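Local coordinates for protein enterochelin esterase (Salmonella enterica subsp. enterica serovar Typhimurium, PDB 3MGA) that probably hydrolyses the ester bonds of ferric enterobactin, the iron-loaded siderophore, as an alpha/beta-hydrolase-type esterase, at residues R182-R187 against E251-D257; R188-T194 against A235-D241; W259-Q263 against W302-F306; S313-W317 against I355-N360. All coordinates share one frame; numbering follows the deposited sequence.

Contact 1 of 4, residues R182-R187 against E251-D257; sequences RLGNSR and ELPCNAD
E251, buried, sends its carboxylate straight at N185 and R187, which meet it from the opposite direction. R187 NH2 gives E251 OE1 the shorter bond of the pair, 2.8 Å, coming on the syn side 25° out of the carboxylate plane; NH1 adds a weak second bond to the same oxygen. E251 OE2 is taken by N185 ND2 at 2.7 Å, nearly in line with the C-O bond. N185 OD1 accepts from R187 NH2 at 3.0 Å, so amide, guanidinium and carboxylate close a small ring of bonds that fixes which way round the amide lies. L183 reaches both E251 and D257: its CD1 is 4.0 Å from E251 OE2, while CD2 rests on D257 CB, also at 4.0 Å. Beyond it the contact slackens toward solvent. The exposed R182, bent at chi2 (77°) and chi3 (59°), crosses D257 at about a right angle, CD lying 3.4 Å from D257 OD1; the salt bridge from NH1 to that oxygen is long and weak, and R182 NH2 turns instead to Q264. The contact joins the turn between strands 174-180 and 185-193, a G1 beta bulge at G184 and N185, to helix 256-273, N-capped by a weak bond from D257 N to N255 OD1. With both carboxylate oxygens of E251 matched by donors, one of them an arginine, the buried glutamate is probably held ionised.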
loop_
_atom_site.group_PDB
_atom_site.type_symbol
_atom_site.label_atom_id
_atom_site.label_comp_id
_atom_site.label_asym_id
_atom_site.label_seq_id
_atom_site.Cartn_x
_atom_site.Cartn_y
_atom_site.Cartn_z
ATOM N N ARG A 182 -25.112 14.059 -0.686
ATOM C CA ARG A 182 -25.237 12.869 -1.539
ATOM C C ARG A 182 -25.009 11.587 -0.720
ATOM O O ARG A 182 -25.813 10.662 -0.764
ATOM C CB ARG A 182 -24.198 12.978 -2.664
ATOM C CG ARG A 182 -23.877 11.724 -3.491
ATOM C CD ARG A 182 -24.884 11.377 -4.504
ATOM N NE ARG A 182 -25.088 12.452 -5.467
ATOM C CZ ARG A 182 -25.919 12.369 -6.501
ATOM N NH1 ARG A 182 -26.591 11.247 -6.731
ATOM N NH2 ARG A 182 -26.062 13.402 -7.320
ATOM N N LEU A 183 -23.915 11.546 0.033
ATOM C CA LEU A 183 -23.575 10.370 0.840
ATOM C C LEU A 183 -24.275 10.320 2.188
ATOM O O LEU A 183 -24.528 9.232 2.719
ATOM C CB LEU A 183 -22.065 10.284 1.056
ATOM C CG LEU A 183 -21.280 10.075 -0.231
ATOM C CD1 LEU A 183 -19.787 10.205 0.015
ATOM C CD2 LEU A 183 -21.638 8.709 -0.849
ATOM N N GLY A 184 -24.553 11.487 2.755
ATOM C CA GLY A 184 -25.229 11.567 4.044
ATOM C C GLY A 184 -24.289 11.314 5.199
ATOM O O GLY A 184 -24.695 10.787 6.223
ATOM N N ASN A 185 -23.021 11.676 5.019
ATOM C CA ASN A 185 -22.012 11.516 6.063
ATOM C C ASN A 185 -20.959 12.621 5.989
ATOM O O ASN A 185 -20.830 13.287 4.961
ATOM C CB ASN A 185 -21.369 10.122 5.993
ATOM C CG ASN A 185 -20.636 9.865 4.683
ATOM O OD1 ASN A 185 -20.004 10.755 4.115
ATOM N ND2 ASN A 185 -20.700 8.628 4.213
ATOM N N SER A 186 -20.247 12.829 7.098
ATOM C CA SER A 186 -19.188 13.842 7.198
ATOM C C SER A 186 -17.842 13.144 7.190
ATOM O O SER A 186 -17.740 11.974 7.565
ATOM C CB SER A 186 -19.349 14.698 8.454
ATOM O OG SER A 186 -20.583 15.408 8.417
ATOM N N ARG A 187 -16.796 13.881 6.834
ATOM C CA ARG A 187 -15.483 13.282 6.672
ATOM C C ARG A 187 -14.376 14.318 6.562
ATOM O O ARG A 187 -14.617 15.415 6.119
ATOM C CB ARG A 187 -15.605 12.554 5.354
ATOM C CG ARG A 187 -14.441 11.959 4.728
ATOM C CD ARG A 187 -14.829 11.774 3.276
ATOM N NE ARG A 187 -16.149 11.142 3.139
ATOM C CZ ARG A 187 -16.358 9.842 2.941
ATOM N NH1 ARG A 187 -15.337 8.990 2.814
ATOM N NH2 ARG A 187 -17.605 9.393 2.834
ATOM N N GLU A 251 -18.205 2.480 -0.131
ATOM C CA GLU A 251 -18.025 3.663 -0.986
ATOM C C GLU A 251 -16.967 3.574 -2.080
ATOM O O GLU A 251 -17.110 4.223 -3.108
ATOM C CB GLU A 251 -17.754 4.899 -0.104
ATOM C CG GLU A 251 -18.921 5.232 0.839
ATOM C CD GLU A 251 -18.637 6.381 1.802
ATOM O OE1 GLU A 251 -17.450 6.707 2.051
ATOM O OE2 GLU A 251 -19.619 6.954 2.323
ATOM N N LEU A 252 -15.913 2.791 -1.867
ATOM C CA LEU A 252 -14.850 2.673 -2.863
ATOM C C LEU A 252 -15.060 1.634 -3.974
ATOM O O LEU A 252 -14.674 1.885 -5.119
ATOM C CB LEU A 252 -13.487 2.433 -2.190
ATOM C CG LEU A 252 -12.906 3.569 -1.338
ATOM C CD1 LEU A 252 -11.489 3.201 -0.856
ATOM C CD2 LEU A 252 -12.858 4.870 -2.115
ATOM N N PRO A 253 -15.649 0.467 -3.660
ATOM C CA PRO A 253 -15.782 -0.494 -4.760
ATOM C C PRO A 253 -16.896 -0.199 -5.763
ATOM O O PRO A 253 -18.010 -0.737 -5.664
ATOM C CB PRO A 253 -16.015 -1.827 -4.044
ATOM C CG PRO A 253 -16.524 -1.492 -2.751
ATOM C CD PRO A 253 -15.957 -0.147 -2.362
ATOM N N CYS A 254 -16.573 0.648 -6.734
ATOM C CA CYS A 254 -17.497 1.021 -7.799
ATOM C C CYS A 254 -18.828 1.575 -7.294
ATOM O O CYS A 254 -19.892 1.097 -7.668
ATOM C CB CYS A 254 -17.734 -0.172 -8.735
ATOM S SG CYS A 254 -16.217 -0.839 -9.474
ATOM N N ASN A 255 -18.751 2.587 -6.435
ATOM C CA ASN A 255 -19.944 3.266 -5.924
ATOM C C ASN A 255 -19.991 4.635 -6.610
ATOM O O ASN A 255 -19.145 5.489 -6.357
ATOM C CB ASN A 255 -19.894 3.416 -4.404
ATOM C CG ASN A 255 -21.180 3.983 -3.825
ATOM O OD1 ASN A 255 -22.083 4.395 -4.555
ATOM N ND2 ASN A 255 -21.269 4.001 -2.501
ATOM N N ALA A 256 -20.979 4.828 -7.479
ATOM C CA ALA A 256 -21.105 6.070 -8.250
ATOM C C ALA A 256 -21.332 7.303 -7.398
ATOM O O ALA A 256 -20.796 8.357 -7.703
ATOM C CB ALA A 256 -22.202 5.939 -9.313
ATOM N N ASP A 257 -22.118 7.182 -6.334
ATOM C CA ASP A 257 -22.373 8.339 -5.464
ATOM C C ASP A 257 -21.116 8.948 -4.883
ATOM O O ASP A 257 -21.025 10.161 -4.758
ATOM C CB ASP A 257 -23.369 8.007 -4.349
ATOM C CG ASP A 257 -24.800 7.999 -4.837
ATOM O OD1 ASP A 257 -25.021 8.343 -6.021
ATOM O OD2 ASP A 257 -25.707 7.673 -4.033
#

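Contact 2 of 4, residues R188-T194 against A235-D241; sequences RVWILTT and AVYLLID
R188 and D241 close one end of this antiparallel strand pair, in which W190-L239 and L192-Y237 are hydrogen-bonded pairs: NE and NH2 of the arginine both grip D241 OD2, at 3.1 Å each, side-on and from the same face of the carboxylate. R188 NH1 also pairs with E215, and D241 OD1 with I243 N. The W190 indole lies over one face of the R188 guanidinium, CH2 3.6 Å above its centre, and fills the hollow beside L239, W190 CE3 4.0 Å from L239 CB. Further along this face, T194 CG2 butts against the ring edge of Y237, 3.7 Å from CE2; a water joins T194 OG1 to Y237 OH. On the reverse face L238 is the bump: its CG, anti to the backbone N (chi1 -177°), carries CD1 into the notch between V189 and I191, 4.0 Å from V189 CB. Strand 174-180 flanks 185-193, and 204-207 flanks 236-240; helices 210-216 and 220-228 cover the W190, L192, Y237 and L239 face, and helix 256-273 packs on I191, L238 and I240.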
loop_
_atom_site.group_PDB
_atom_site.type_symbol
_atom_site.label_atom_id
_atom_site.label_comp_id
_atom_site.label_asym_id
_atom_site.label_seq_id
_atom_site.Cartn_x
_atom_site.Cartn_y
_atom_site.Cartn_z
ATOM N N ARG A 188 -13.155 13.944 6.939
ATOM C CA ARG A 188 -12.006 14.833 6.848
ATOM C C ARG A 188 -11.360 14.724 5.488
ATOM O O ARG A 188 -11.284 13.632 4.914
ATOM C CB ARG A 188 -10.909 14.449 7.850
ATOM C CG ARG A 188 -11.237 14.605 9.311
ATOM C CD ARG A 188 -10.125 13.980 10.164
ATOM N NE ARG A 188 -10.023 12.529 9.985
ATOM C CZ ARG A 188 -9.101 11.750 10.554
ATOM N NH1 ARG A 188 -8.167 12.269 11.350
ATOM N NH2 ARG A 188 -9.106 10.438 10.322
ATOM N N VAL A 189 -10.874 15.860 4.997
ATOM C CA VAL A 189 -10.120 15.922 3.755
ATOM C C VAL A 189 -8.903 16.820 4.038
ATOM O O VAL A 189 -9.005 17.822 4.767
ATOM C CB VAL A 189 -10.945 16.458 2.576
ATOM C CG1 VAL A 189 -12.114 15.507 2.267
ATOM C CG2 VAL A 189 -11.445 17.885 2.858
ATOM N N TRP A 190 -7.747 16.442 3.512
ATOM C CA TRP A 190 -6.540 17.229 3.710
ATOM C C TRP A 190 -6.128 17.903 2.407
ATOM O O TRP A 190 -6.290 17.344 1.329
ATOM C CB TRP A 190 -5.402 16.356 4.215
ATOM C CG TRP A 190 -5.551 15.839 5.608
ATOM C CD1 TRP A 190 -4.994 16.371 6.738
ATOM C CD2 TRP A 190 -6.257 14.665 6.027
ATOM N NE1 TRP A 190 -5.313 15.602 7.836
ATOM C CE2 TRP A 190 -6.095 14.554 7.425
ATOM C CE3 TRP A 190 -7.007 13.694 5.361
ATOM C CZ2 TRP A 190 -6.661 13.522 8.160
ATOM C CZ3 TRP A 190 -7.572 12.668 6.095
ATOM C CH2 TRP A 190 -7.395 12.590 7.477
ATOM N N ILE A 191 -5.587 19.108 2.504
ATOM C CA ILE A 191 -5.172 19.835 1.318
ATOM C C ILE A 191 -3.736 20.298 1.430
ATOM O O ILE A 191 -3.389 21.019 2.352
ATOM C CB ILE A 191 -6.040 21.084 1.083
ATOM C CG1 ILE A 191 -7.510 20.710 0.918
ATOM C CG2 ILE A 191 -5.575 21.828 -0.168
ATOM C CD1 ILE A 191 -8.423 21.932 0.717
ATOM N N LEU A 192 -2.905 19.883 0.489
ATOM C CA LEU A 192 -1.520 20.328 0.443
ATOM C C LEU A 192 -1.268 20.970 -0.914
ATOM O O LEU A 192 -1.657 20.423 -1.930
ATOM C CB LEU A 192 -0.542 19.163 0.616
ATOM C CG LEU A 192 0.935 19.565 0.490
ATOM C CD1 LEU A 192 1.336 20.405 1.690
ATOM C CD2 LEU A 192 1.833 18.343 0.375
ATOM N N THR A 193 -0.628 22.134 -0.917
ATOM C CA THR A 193 -0.271 22.817 -2.151
ATOM C C THR A 193 1.253 22.886 -2.171
ATOM O O THR A 193 1.867 23.140 -1.141
ATOM C CB THR A 193 -0.843 24.245 -2.211
ATOM O OG1 THR A 193 -0.270 25.033 -1.168
ATOM C CG2 THR A 193 -2.352 24.234 -2.066
ATOM N N THR A 194 1.866 22.669 -3.329
ATOM C CA THR A 194 3.325 22.692 -3.430
ATOM C C THR A 194 3.864 23.717 -4.431
ATOM O O THR A 194 5.001 23.609 -4.892
ATOM C CB THR A 194 3.865 21.291 -3.788
ATOM O OG1 THR A 194 3.376 20.884 -5.079
ATOM C CG2 THR A 194 3.435 20.288 -2.737
ATOM N N ALA A 235 1.567 21.477 -7.331
ATOM C CA ALA A 235 0.225 20.919 -7.444
ATOM C C ALA A 235 -0.630 21.170 -6.227
ATOM O O ALA A 235 -0.214 21.836 -5.294
ATOM C CB ALA A 235 0.325 19.404 -7.692
ATOM N N VAL A 236 -1.846 20.628 -6.283
ATOM C CA VAL A 236 -2.821 20.699 -5.210
ATOM C C VAL A 236 -3.177 19.265 -4.884
ATOM O O VAL A 236 -3.745 18.571 -5.720
ATOM C CB VAL A 236 -4.108 21.446 -5.656
ATOM C CG1 VAL A 236 -5.220 21.322 -4.586
ATOM C CG2 VAL A 236 -3.799 22.902 -5.972
ATOM N N TYR A 237 -2.838 18.819 -3.677
ATOM C CA TYR A 237 -3.111 17.446 -3.243
ATOM C C TYR A 237 -4.308 17.345 -2.295
ATOM O O TYR A 237 -4.358 18.033 -1.289
ATOM C CB TYR A 237 -1.875 16.864 -2.565
ATOM C CG TYR A 237 -0.677 16.764 -3.478
ATOM C CD1 TYR A 237 -0.462 15.632 -4.255
ATOM C CD2 TYR A 237 0.235 17.798 -3.566
ATOM C CE1 TYR A 237 0.633 15.537 -5.095
ATOM C CE2 TYR A 237 1.335 17.709 -4.398
ATOM C CZ TYR A 237 1.525 16.579 -5.163
ATOM O OH TYR A 237 2.615 16.497 -5.994
ATOM N N LEU A 238 -5.260 16.468 -2.626
ATOM C CA LEU A 238 -6.454 16.257 -1.826
ATOM C C LEU A 238 -6.519 14.835 -1.254
ATOM O O LEU A 238 -6.727 13.870 -1.985
ATOM C CB LEU A 238 -7.673 16.514 -2.688
ATOM C CG LEU A 238 -9.036 16.409 -2.029
ATOM C CD1 LEU A 238 -9.133 17.384 -0.859
ATOM C CD2 LEU A 238 -10.114 16.681 -3.056
ATOM N N LEU A 239 -6.334 14.698 0.055
ATOM C CA LEU A 239 -6.406 13.382 0.685
ATOM C C LEU A 239 -7.774 13.207 1.294
ATOM O O LEU A 239 -8.188 14.022 2.120
ATOM C CB LEU A 239 -5.319 13.203 1.738
ATOM C CG LEU A 239 -3.899 12.932 1.234
ATOM C CD1 LEU A 239 -3.417 13.966 0.241
ATOM C CD2 LEU A 239 -2.970 12.866 2.444
ATOM N N ILE A 240 -8.480 12.150 0.887
ATOM C CA ILE A 240 -9.826 11.912 1.396
ATOM C C ILE A 240 -9.871 10.760 2.396
ATOM O O ILE A 240 -9.385 9.670 2.129
ATOM C CB ILE A 240 -10.825 11.632 0.264
ATOM C CG1 ILE A 240 -10.728 12.703 -0.828
ATOM C CG2 ILE A 240 -12.243 11.572 0.824
ATOM C CD1 ILE A 240 -11.673 12.456 -1.984
ATOM N N ASP A 241 -10.474 11.021 3.548
ATOM C CA ASP A 241 -10.609 10.027 4.610
ATOM C C ASP A 241 -11.656 9.014 4.187
ATOM O O ASP A 241 -12.762 9.396 3.781
ATOM C CB ASP A 241 -11.065 10.731 5.893
ATOM C CG ASP A 241 -11.059 9.834 7.108
ATOM O OD1 ASP A 241 -10.761 8.634 7.000
ATOM O OD2 ASP A 241 -11.356 10.349 8.201
HETATM O O HOH W 1 3.987 18.713 -6.216
#

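Contact 3 of 4, residues W259-Q263 against W302-F306; sequences WLAVQ and WPTRF
Q263 reaches from helix 256-273 in between W302 and F306. Its chain runs extended past CG, and the final turn at chi3 (59°) sets the amide steeply against both rings, 80° from the W302 plane. NE2 thereby sits over one face of the indole, 3.5 Å from W302 CG, and meets the F306 ring at its edge, 3.5 Å from CE2. The same nitrogen donates back to W259 O one turn earlier, at 3.1 Å and from above the carbonyl plane, which helps hold the amide in place; the backbone Q263 N bonds that oxygen from the opposite face. The other amide atom, OE1, lies against the aliphatic start of R305, whose CG covers one face of F306 before the chain bends away to T283. W302 keeps its CG anti to the carbonyl carbon (chi1 -59°), and this lays the six-membered ring against the helix: CZ3 presses on W259 CB at 3.4 Å, and CZ2 takes L260 CD2 at 4.1 Å. The W259 indole turns one edge to the face of F306, centroids of its six-membered ring and the F306 ring 5.1 Å apart, and gives NE1 to S294. W259, W302 and F306 form an aromatic cluster where helix 256-273 meets the loop leading from helix 290-301 into strand 308-312, a helix-to-strand connection of the kind that builds the alpha/beta-hydrolase fold.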
loop_
_atom_site.group_PDB
_atom_site.type_symbol
_atom_site.label_atom_id
_atom_site.label_comp_id
_atom_site.label_asym_id
_atom_site.label_seq_id
_atom_site.Cartn_x
_atom_site.Cartn_y
_atom_site.Cartn_z
ATOM N N TRP A 259 -18.108 9.245 -6.198
ATOM C CA TRP A 259 -17.500 10.119 -7.205
ATOM C C TRP A 259 -18.396 11.253 -7.672
ATOM O O TRP A 259 -17.889 12.315 -8.034
ATOM C CB TRP A 259 -16.958 9.305 -8.372
ATOM C CG TRP A 259 -15.780 8.520 -7.948
ATOM C CD1 TRP A 259 -15.715 7.177 -7.735
ATOM C CD2 TRP A 259 -14.502 9.050 -7.588
ATOM N NE1 TRP A 259 -14.460 6.832 -7.309
ATOM C CE2 TRP A 259 -13.696 7.965 -7.207
ATOM C CE3 TRP A 259 -13.956 10.338 -7.577
ATOM C CZ2 TRP A 259 -12.365 8.123 -6.825
ATOM C CZ3 TRP A 259 -12.643 10.497 -7.196
ATOM C CH2 TRP A 259 -11.860 9.392 -6.818
ATOM N N LEU A 260 -19.711 11.038 -7.673
ATOM C CA LEU A 260 -20.635 12.113 -8.014
ATOM C C LEU A 260 -20.500 13.177 -6.931
ATOM O O LEU A 260 -20.353 14.352 -7.229
ATOM C CB LEU A 260 -22.083 11.626 -8.084
ATOM C CG LEU A 260 -22.510 10.799 -9.294
ATOM C CD1 LEU A 260 -23.883 10.216 -9.072
ATOM C CD2 LEU A 260 -22.469 11.639 -10.590
ATOM N N ALA A 261 -20.534 12.740 -5.674
ATOM C CA ALA A 261 -20.419 13.626 -4.524
ATOM C C ALA A 261 -19.118 14.425 -4.521
ATOM O O ALA A 261 -19.122 15.615 -4.203
ATOM C CB ALA A 261 -20.532 12.813 -3.228
ATOM N N VAL A 262 -18.004 13.761 -4.846
ATOM C CA VAL A 262 -16.701 14.418 -4.898
ATOM C C VAL A 262 -16.680 15.563 -5.919
ATOM O O VAL A 262 -16.116 16.632 -5.664
ATOM C CB VAL A 262 -15.576 13.405 -5.227
ATOM C CG1 VAL A 262 -14.324 14.105 -5.737
ATOM C CG2 VAL A 262 -15.277 12.517 -4.012
ATOM N N GLN A 263 -17.320 15.355 -7.061
ATOM C CA GLN A 263 -17.331 16.371 -8.114
ATOM C C GLN A 263 -18.302 17.533 -7.862
ATOM O O GLN A 263 -17.955 18.695 -8.099
ATOM C CB GLN A 263 -17.665 15.719 -9.450
ATOM C CG GLN A 263 -16.702 14.623 -9.830
ATOM C CD GLN A 263 -17.102 13.921 -11.097
ATOM O OE1 GLN A 263 -17.220 14.543 -12.153
ATOM N NE2 GLN A 263 -17.281 12.606 -11.012
ATOM N N TRP A 302 -15.874 8.967 -15.595
ATOM C CA TRP A 302 -15.817 10.429 -15.737
ATOM C C TRP A 302 -14.443 10.873 -16.248
ATOM O O TRP A 302 -13.703 11.579 -15.547
ATOM C CB TRP A 302 -16.149 11.102 -14.407
ATOM C CG TRP A 302 -17.497 10.733 -13.907
ATOM C CD1 TRP A 302 -18.687 11.301 -14.266
ATOM C CD2 TRP A 302 -17.812 9.700 -12.969
ATOM N NE1 TRP A 302 -19.720 10.686 -13.608
ATOM C CE2 TRP A 302 -19.214 9.701 -12.803
ATOM C CE3 TRP A 302 -17.047 8.775 -12.251
ATOM C CZ2 TRP A 302 -19.867 8.814 -11.952
ATOM C CZ3 TRP A 302 -17.691 7.896 -11.407
ATOM C CH2 TRP A 302 -19.092 7.920 -11.264
ATOM N N PRO A 303 -14.101 10.468 -17.490
ATOM C CA PRO A 303 -12.794 10.802 -18.065
ATOM C C PRO A 303 -12.639 12.285 -18.379
ATOM O O PRO A 303 -11.523 12.760 -18.572
ATOM C CB PRO A 303 -12.748 9.961 -19.345
ATOM C CG PRO A 303 -14.178 9.762 -19.725
ATOM C CD PRO A 303 -14.975 9.767 -18.451
ATOM N N THR A 304 -13.758 13.001 -18.420
ATOM C CA THR A 304 -13.767 14.435 -18.685
ATOM C C THR A 304 -13.301 15.223 -17.460
ATOM O O THR A 304 -13.004 16.412 -17.560
ATOM C CB THR A 304 -15.189 14.914 -19.093
ATOM O OG1 THR A 304 -15.171 16.324 -19.366
ATOM C CG2 THR A 304 -16.201 14.623 -17.986
ATOM N N ARG A 305 -13.265 14.558 -16.306
ATOM C CA ARG A 305 -12.825 15.169 -15.057
ATOM C C ARG A 305 -11.577 14.477 -14.499
ATOM O O ARG A 305 -10.694 15.146 -13.951
ATOM C CB ARG A 305 -13.962 15.124 -14.042
ATOM C CG ARG A 305 -13.653 15.659 -12.638
ATOM C CD ARG A 305 -13.262 17.141 -12.571
ATOM N NE ARG A 305 -11.874 17.399 -12.957
ATOM C CZ ARG A 305 -11.275 18.589 -12.869
ATOM N NH1 ARG A 305 -11.927 19.649 -12.399
ATOM N NH2 ARG A 305 -10.011 18.719 -13.249
ATOM N N PHE A 306 -11.498 13.154 -14.637
ATOM C CA PHE A 306 -10.353 12.399 -14.123
ATOM C C PHE A 306 -9.673 11.650 -15.267
ATOM O O PHE A 306 -10.066 10.535 -15.616
ATOM C CB PHE A 306 -10.800 11.417 -13.029
ATOM C CG PHE A 306 -11.681 12.038 -11.975
ATOM C CD1 PHE A 306 -11.168 12.951 -11.068
ATOM C CD2 PHE A 306 -13.021 11.687 -11.879
ATOM C CE1 PHE A 306 -11.972 13.521 -10.092
ATOM C CE2 PHE A 306 -13.835 12.249 -10.899
ATOM C CZ PHE A 306 -13.303 13.166 -10.003
#

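Contact 4 of 4, residues S313-W317 against I355-N360; sequences SGSFW and IVFQAN
N360 supplies the hydrogen bonding across this contact, its ND2 bonding G314 O at 3.1 Å, in the carbonyl plane and on a lone pair. ND2 also donates to V356 O of its own helix, at 2.9 Å and nearly straight (168°), so both partners of the nitrogen are carbonyls close to the amide plane and the rotation of the amide is fixed. A water that accepts from G314 N, at 2.8 Å, probably donates to N360 OD1, a second link between the same two residues. Beside the amide stands F316, edge-on, with CE2 3.3 Å from N360 OD1 and the two planes 72° apart. The loop 313-317 follows strand 308-312 of the alpha/beta-hydrolase sheet, and its S315 OG bonds S289 OG, serine of a GxSxG sequence that resembles a nucleophile elbow. The rest is van der Waals packing, mostly apolar. V356 spreads its two methyls along the loop: CG1, anti to the backbone N (chi1 174°), makes a methyl-to-carbonyl contact with G314 O at 3.5 Å, while CG2 meets the W317 ring at its edge, 3.6 Å from NE1. I355 CG2 touches W317 CD1 obliquely, and A359 CB fits against the CB atoms of F316 and W317, each 4.4 Å away.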
loop_
_atom_site.group_PDB
_atom_site.type_symbol
_atom_site.label_atom_id
_atom_site.label_comp_id
_atom_site.label_asym_id
_atom_site.label_seq_id
_atom_site.Cartn_x
_atom_site.Cartn_y
_atom_site.Cartn_z
ATOM N N SER A 313 -2.037 -2.200 -6.605
ATOM C CA SER A 313 -2.659 -3.421 -6.069
ATOM C C SER A 313 -4.184 -3.370 -6.186
ATOM O O SER A 313 -4.908 -3.765 -5.272
ATOM C CB SER A 313 -2.243 -3.653 -4.616
ATOM O OG SER A 313 -0.859 -3.886 -4.519
ATOM N N GLY A 314 -4.662 -2.884 -7.325
ATOM C CA GLY A 314 -6.097 -2.753 -7.567
ATOM C C GLY A 314 -6.881 -4.027 -7.330
ATOM O O GLY A 314 -6.501 -5.103 -7.794
ATOM N N SER A 315 -7.981 -3.900 -6.591
ATOM C CA SER A 315 -8.836 -5.039 -6.277
ATOM C C SER A 315 -9.771 -5.329 -7.449
ATOM O O SER A 315 -10.988 -5.222 -7.326
ATOM C CB SER A 315 -9.636 -4.755 -5.012
ATOM O OG SER A 315 -8.765 -4.526 -3.918
ATOM N N PHE A 316 -9.186 -5.711 -8.584
ATOM C CA PHE A 316 -9.951 -6.004 -9.794
ATOM C C PHE A 316 -10.521 -7.417 -9.798
ATOM O O PHE A 316 -11.036 -7.887 -10.810
ATOM C CB PHE A 316 -9.122 -5.712 -11.042
ATOM C CG PHE A 316 -8.673 -4.299 -11.112
ATOM C CD1 PHE A 316 -9.592 -3.290 -11.377
ATOM C CD2 PHE A 316 -7.344 -3.957 -10.878
ATOM C CE1 PHE A 316 -9.196 -1.972 -11.422
ATOM C CE2 PHE A 316 -6.941 -2.635 -10.915
ATOM C CZ PHE A 316 -7.865 -1.642 -11.188
ATOM N N TRP A 317 -10.405 -8.085 -8.653
ATOM C CA TRP A 317 -10.994 -9.401 -8.438
ATOM C C TRP A 317 -12.392 -9.193 -7.848
ATOM O O TRP A 317 -13.189 -10.122 -7.795
ATOM C CB TRP A 317 -10.130 -10.258 -7.502
ATOM C CG TRP A 317 -9.655 -9.540 -6.261
ATOM C CD1 TRP A 317 -8.406 -9.037 -6.042
ATOM C CD2 TRP A 317 -10.426 -9.211 -5.099
ATOM N NE1 TRP A 317 -8.343 -8.439 -4.812
ATOM C CE2 TRP A 317 -9.571 -8.525 -4.213
ATOM C CE3 TRP A 317 -11.756 -9.433 -4.716
ATOM C CZ2 TRP A 317 -9.997 -8.066 -2.967
ATOM C CZ3 TRP A 317 -12.178 -8.974 -3.473
ATOM C CH2 TRP A 317 -11.300 -8.303 -2.616
ATOM N N ILE A 355 -3.175 -13.376 -6.481
ATOM C CA ILE A 355 -4.551 -13.142 -6.879
ATOM C C ILE A 355 -4.673 -11.751 -7.486
ATOM O O ILE A 355 -5.143 -11.597 -8.615
ATOM C CB ILE A 355 -5.537 -13.319 -5.701
ATOM C CG1 ILE A 355 -5.520 -14.774 -5.209
ATOM C CG2 ILE A 355 -6.951 -12.953 -6.124
ATOM C CD1 ILE A 355 -6.523 -15.076 -4.095
ATOM N N VAL A 356 -4.221 -10.749 -6.740
ATOM C CA VAL A 356 -4.278 -9.368 -7.200
ATOM C C VAL A 356 -3.441 -9.185 -8.463
ATOM O O VAL A 356 -3.895 -8.581 -9.426
ATOM C CB VAL A 356 -3.811 -8.394 -6.108
ATOM C CG1 VAL A 356 -3.724 -6.957 -6.654
ATOM C CG2 VAL A 356 -4.745 -8.471 -4.906
ATOM N N PHE A 357 -2.229 -9.732 -8.461
ATOM C CA PHE A 357 -1.338 -9.629 -9.615
ATOM C C PHE A 357 -1.968 -10.201 -10.893
ATOM O O PHE A 357 -1.960 -9.555 -11.947
ATOM C CB PHE A 357 -0.023 -10.335 -9.317
ATOM C CG PHE A 357 0.999 -10.191 -10.403
ATOM C CD1 PHE A 357 1.764 -9.041 -10.500
ATOM C CD2 PHE A 357 1.210 -11.208 -11.316
ATOM C CE1 PHE A 357 2.707 -8.904 -11.496
ATOM C CE2 PHE A 357 2.158 -11.075 -12.307
ATOM C CZ PHE A 357 2.909 -9.921 -12.395
ATOM N N GLN A 358 -2.501 -11.412 -10.806
ATOM C CA GLN A 358 -3.143 -12.047 -11.959
ATOM C C GLN A 358 -4.343 -11.229 -12.412
ATOM O O GLN A 358 -4.585 -11.074 -13.608
ATOM C CB GLN A 358 -3.569 -13.476 -11.628
ATOM C CG GLN A 358 -2.408 -14.455 -11.475
ATOM C CD GLN A 358 -2.861 -15.849 -11.052
ATOM O OE1 GLN A 358 -2.446 -16.855 -11.638
ATOM N NE2 GLN A 358 -3.742 -15.910 -10.053
ATOM N N ALA A 359 -5.088 -10.699 -11.449
ATOM C CA ALA A 359 -6.250 -9.887 -11.752
ATOM C C ALA A 359 -5.820 -8.639 -12.534
ATOM O O ALA A 359 -6.472 -8.253 -13.503
ATOM C CB ALA A 359 -6.972 -9.502 -10.478
ATOM N N ASN A 360 -4.726 -8.011 -12.118
ATOM C CA ASN A 360 -4.243 -6.823 -12.827
ATOM C C ASN A 360 -3.714 -7.104 -14.229
ATOM O O ASN A 360 -3.800 -6.239 -15.101
ATOM C CB ASN A 360 -3.222 -6.031 -12.012
ATOM C CG ASN A 360 -3.872 -5.169 -10.950
ATOM O OD1 ASN A 360 -3.936 -3.947 -11.096
ATOM N ND2 ASN A 360 -4.401 -5.796 -9.905
HETATM O O HOH W 2 -3.483 -1.856 -9.675
#

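Overall arrangement
All four contacts lie in the putative esterase region and are built round its mixed eight-stranded sheet. Contacts 1 and 2 share strand 185-193, their centres about 18 Å apart, and the 188-194/235-241 pairing falls, in sequence, within the span of contact 1. Contact 3 comes next along the chain; it shares helix 256-273 with contact 1, centres about 13 Å apart, and touches contact 2 through I240 and V262. Helix 256-273 thus ties the 174-193 side of the sheet to the loop after helix 290-301. Contact 4, last in order, stands apart, about 23 Å from contacts 1 and 3 and about 27 Å from contact 2 between centres, and joins the loop after strand 308-312 to helix 354-367, near the presumed nucleophile elbow.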